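Local coordinates for protease (Helicobacter pylori, PDB 5EUF), which cleaves proteins as a zinc-dependent M16-family peptidase and probably acts as a virulence factor that cuts the human junctional adhesion molecule JAM-A, at residues A131-W136 with T163-M168. Residues are numbered along the deposited sequence; the frame is centred on the assembly and turned at random.
Sequences AEERRW and TPIGFM. With ZN (zinc ion), chain G.
R134 leaves helix 120-139 with CG anti to its backbone N (chi1 163°) and then bends at chi2 (77°), which carries its aliphatic part between I165 and M168 and its guanidinium in beside the backbone of G166 and F167. M168, a selenomethionine, also starts anti to its backbone N (chi1 176°) and folds at its next two torsions. Its CE methyl thereby lies against R134 CG at 3.5 Å, and the same methyl reaches the helix backbone, 3.7 Å from A131 O, and packs on R135 CB. I165 meets the arginine obliquely: CG1 is 3.8 Å from R134 CD, while CG2 lies 3.6 Å from R134 NH1. The backbone N of M168 stands 4.2 Å above the guanidinium plane, over its centre. The tip of R134 has further partners: NE enters a salt bridge with D139, the last residue of helix 120-139, and F148 of helix 142-154 makes a cation-pi contact with the group. A type I turn, closed by G166 N to T163 O at 3.0 Å, shapes the loop that presents I165. The residue before R134, E133, extends its chain away from the helix, and its OE2 binds the zinc ion at 2.1 Å together with H53 of the inverted HxxEH motif characteristic of M16 peptidases. One helix turn thus supplies a metal ligand and, at the next position, a largely buried cation. Apolar packing along the arginine stem, with D139 probably offsetting its charge, joins this zinc-bearing helix to the loop leading into helix 168-172.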
ATOM      1  N   ALA B 131      -0.586   6.799  19.581  1.00 39.78           N
ATOM      2  CA  ALA B 131      -1.190   5.478  19.479  1.00 36.61           C
ATOM      3  C   ALA B 131      -2.635   5.542  19.960  1.00 51.61           C
ATOM      4  O   ALA B 131      -3.515   4.892  19.392  1.00 54.83           O
ATOM      5  CB  ALA B 131      -0.400   4.458  20.281  1.00 38.71           C
ATOM      6  N   GLU B 132      -2.874   6.329  21.008  1.00 52.92           N
ATOM      7  CA  GLU B 132      -4.229   6.560  21.498  1.00 54.79           C
ATOM      8  C   GLU B 132      -5.030   7.335  20.461  1.00 56.61           C
ATOM      9  O   GLU B 132      -6.194   7.027  20.203  1.00 54.61           O
ATOM     10  CB  GLU B 132      -4.219   7.325  22.825  1.00 59.40           C
ATOM     11  CG  GLU B 132      -3.442   6.656  23.944  1.00 66.99           C
ATOM     12  CD  GLU B 132      -3.940   5.261  24.252  1.00 70.46           C
ATOM     13  OE1 GLU B 132      -5.120   5.119  24.639  1.00 69.50           O
ATOM     14  OE2 GLU B 132      -3.147   4.306  24.106  1.00 69.58           O
ATOM     15  N   GLU B 133      -4.391   8.340  19.868  1.00 61.73           N
ATOM     16  CA  GLU B 133      -5.025   9.185  18.859  1.00 63.71           C
ATOM     17  C   GLU B 133      -5.466   8.353  17.660  1.00 64.76           C
ATOM     18  O   GLU B 133      -6.444   8.681  16.987  1.00 67.82           O
ATOM     19  CB  GLU B 133      -4.072  10.301  18.416  1.00 66.69           C
ATOM     20  CG  GLU B 133      -4.690  11.329  17.473  1.00 72.28           C
ATOM     21  CD  GLU B 133      -3.728  12.452  17.109  1.00 73.35           C
ATOM     22  OE1 GLU B 133      -2.728  12.645  17.834  1.00 71.05           O
ATOM     23  OE2 GLU B 133      -3.972  13.141  16.094  1.00 58.53           O
ATOM     24  N   ARG B 134      -4.741   7.268  17.403  1.00 63.45           N
ATOM     25  CA  ARG B 134      -5.085   6.360  16.318  1.00 48.65           C
ATOM     26  C   ARG B 134      -6.287   5.493  16.679  1.00 51.28           C
ATOM     27  O   ARG B 134      -7.233   5.385  15.899  1.00 49.30           O
ATOM     28  CB  ARG B 134      -3.888   5.478  15.957  1.00 48.32           C
ATOM     29  CG  ARG B 134      -4.238   4.247  15.130  1.00 44.19           C
ATOM     30  CD  ARG B 134      -4.489   4.560  13.664  1.00 27.28           C
ATOM     31  NE  ARG B 134      -5.204   3.465  13.012  1.00 38.02           N
ATOM     32  CZ  ARG B 134      -5.316   3.311  11.696  1.00 35.05           C
ATOM     33  NH1 ARG B 134      -4.746   4.179  10.872  1.00 32.26           N
ATOM     34  NH2 ARG B 134      -5.992   2.281  11.203  1.00 37.22           N
ATOM     35  N   ARG B 135      -6.260   4.882  17.860  1.00 52.94           N
ATOM     36  CA  ARG B 135      -7.330   3.964  18.235  1.00 54.52           C
ATOM     37  C   ARG B 135      -8.654   4.694  18.425  1.00 57.87           C
ATOM     38  O   ARG B 135      -9.706   4.203  18.019  1.00 62.52           O
ATOM     39  CB  ARG B 135      -6.982   3.191  19.509  1.00 47.80           C
ATOM     40  CG  ARG B 135      -7.842   1.945  19.678  1.00 55.03           C
ATOM     41  CD  ARG B 135      -7.813   1.386  21.088  1.00 63.53           C
ATOM     42  NE  ARG B 135      -8.785   0.304  21.238  1.00 74.12           N
ATOM     43  CZ  ARG B 135      -9.153  -0.224  22.402  1.00 70.42           C
ATOM     44  NH1 ARG B 135      -8.633   0.231  23.536  1.00 66.88           N
ATOM     45  NH2 ARG B 135     -10.045  -1.205  22.432  1.00 58.82           N
ATOM     46  N   TRP B 136      -8.598   5.874  19.033  1.00 57.33           N
ATOM     47  CA  TRP B 136      -9.807   6.624  19.342  1.00 59.96           C
ATOM     48  C   TRP B 136     -10.451   7.256  18.111  1.00 63.52           C
ATOM     49  O   TRP B 136     -11.657   7.123  17.901  1.00 65.65           O
ATOM     50  CB  TRP B 136      -9.507   7.707  20.381  1.00 69.57           C
ATOM     51  CG  TRP B 136      -9.457   7.192  21.793  1.00 89.06           C
ATOM     52  CD1 TRP B 136      -9.342   5.890  22.189  1.00 85.19           C
ATOM     53  CD2 TRP B 136      -9.536   7.970  22.996  1.00102.77           C
ATOM     54  NE1 TRP B 136      -9.336   5.810  23.561  1.00 89.27           N
ATOM     55  CE2 TRP B 136      -9.455   7.073  24.080  1.00100.05           C
ATOM     56  CE3 TRP B 136      -9.663   9.339  23.261  1.00101.66           C
ATOM     57  CZ2 TRP B 136      -9.499   7.499  25.408  1.00 98.17           C
ATOM     58  CZ3 TRP B 136      -9.706   9.760  24.580  1.00 93.24           C
ATOM     59  CH2 TRP B 136      -9.624   8.843  25.636  1.00 92.48           C
ATOM     60  N   THR B 163      -4.148   7.951   5.149  1.00 23.36           N
ATOM     61  CA  THR B 163      -4.289   9.295   5.695  1.00 15.36           C
ATOM     62  C   THR B 163      -3.132   9.561   6.665  1.00 23.71           C
ATOM     63  O   THR B 163      -2.488   8.617   7.124  1.00 19.96           O
ATOM     64  CB  THR B 163      -5.648   9.459   6.399  1.00 22.41           C
ATOM     65  OG1 THR B 163      -5.633   8.756   7.647  1.00 27.94           O
ATOM     66  CG2 THR B 163      -6.765   8.918   5.517  1.00 13.47           C
ATOM     67  N   PRO B 164      -2.848  10.841   6.971  1.00 13.90           N
ATOM     68  CA  PRO B 164      -1.676  11.187   7.791  1.00 18.80           C
ATOM     69  C   PRO B 164      -1.578  10.517   9.174  1.00 18.62           C
ATOM     70  O   PRO B 164      -0.525  10.620   9.802  1.00 14.57           O
ATOM     71  CB  PRO B 164      -1.801  12.712   7.954  1.00 13.29           C
ATOM     72  CG  PRO B 164      -3.168  13.069   7.457  1.00 46.50           C
ATOM     73  CD  PRO B 164      -3.491  12.049   6.427  1.00 12.84           C
ATOM     74  N   ILE B 165      -2.628   9.845   9.639  1.00 14.60           N
ATOM     75  CA  ILE B 165      -2.562   9.154  10.926  1.00 17.01           C
ATOM     76  C   ILE B 165      -1.684   7.903  10.823  1.00 29.78           C
ATOM     77  O   ILE B 165      -1.055   7.492  11.799  1.00 46.74           O
ATOM     78  CB  ILE B 165      -3.972   8.768  11.447  1.00 30.43           C
ATOM     79  CG1 ILE B 165      -3.894   8.201  12.868  1.00 29.17           C
ATOM     80  CG2 ILE B 165      -4.650   7.772  10.517  1.00 30.22           C
ATOM     81  CD1 ILE B 165      -3.330   9.164  13.891  1.00 25.39           C
ATOM     82  N   GLY B 166      -1.631   7.310   9.633  1.00 15.42           N
ATOM     83  CA  GLY B 166      -0.819   6.130   9.402  1.00 20.79           C
ATOM     84  C   GLY B 166      -1.441   4.844   9.910  1.00 31.64           C
ATOM     85  O   GLY B 166      -2.517   4.852  10.504  1.00 52.24           O
ATOM     86  N   PHE B 167      -0.757   3.730   9.671  1.00 21.44           N
ATOM     87  CA  PHE B 167      -1.211   2.429  10.148  1.00 27.84           C
ATOM     88  C   PHE B 167      -0.740   2.183  11.576  1.00 35.18           C
ATOM     89  O   PHE B 167       0.339   2.632  11.962  1.00 44.37           O
ATOM     90  CB  PHE B 167      -0.714   1.318   9.221  1.00 20.34           C
ATOM     91  CG  PHE B 167      -1.325   1.361   7.854  1.00 17.42           C
ATOM     92  CD1 PHE B 167      -2.565   0.790   7.621  1.00 24.61           C
ATOM     93  CD2 PHE B 167      -0.670   1.983   6.806  1.00 19.85           C
ATOM     94  CE1 PHE B 167      -3.139   0.831   6.364  1.00 27.53           C
ATOM     95  CE2 PHE B 167      -1.238   2.029   5.546  1.00 19.29           C
ATOM     96  CZ  PHE B 167      -2.474   1.451   5.324  1.00 27.13           C
HETATM   97  N   MSE B 168      -1.551   1.473  12.357  1.00 19.84           N
HETATM   98  CA  MSE B 168      -1.239   1.252  13.764  1.00 26.14           C
HETATM   99  C   MSE B 168       0.103   0.547  13.946  1.00 36.19           C
HETATM  100  O   MSE B 168       0.915   0.960  14.774  1.00 36.29           O
HETATM  101  CB  MSE B 168      -2.345   0.444  14.448  1.00 21.99           C
HETATM  102  CG  MSE B 168      -2.031   0.091  15.898  1.00 23.42           C
HETATM  103 SE   MSE B 168      -2.023   1.639  17.094  0.62 41.65          SE
HETATM  104  CE  MSE B 168      -3.929   1.685  17.509  1.00 34.11           C
TER
HETATM  105 ZN    ZN G 502      -2.894  14.971  15.885  0.87 91.95          ZN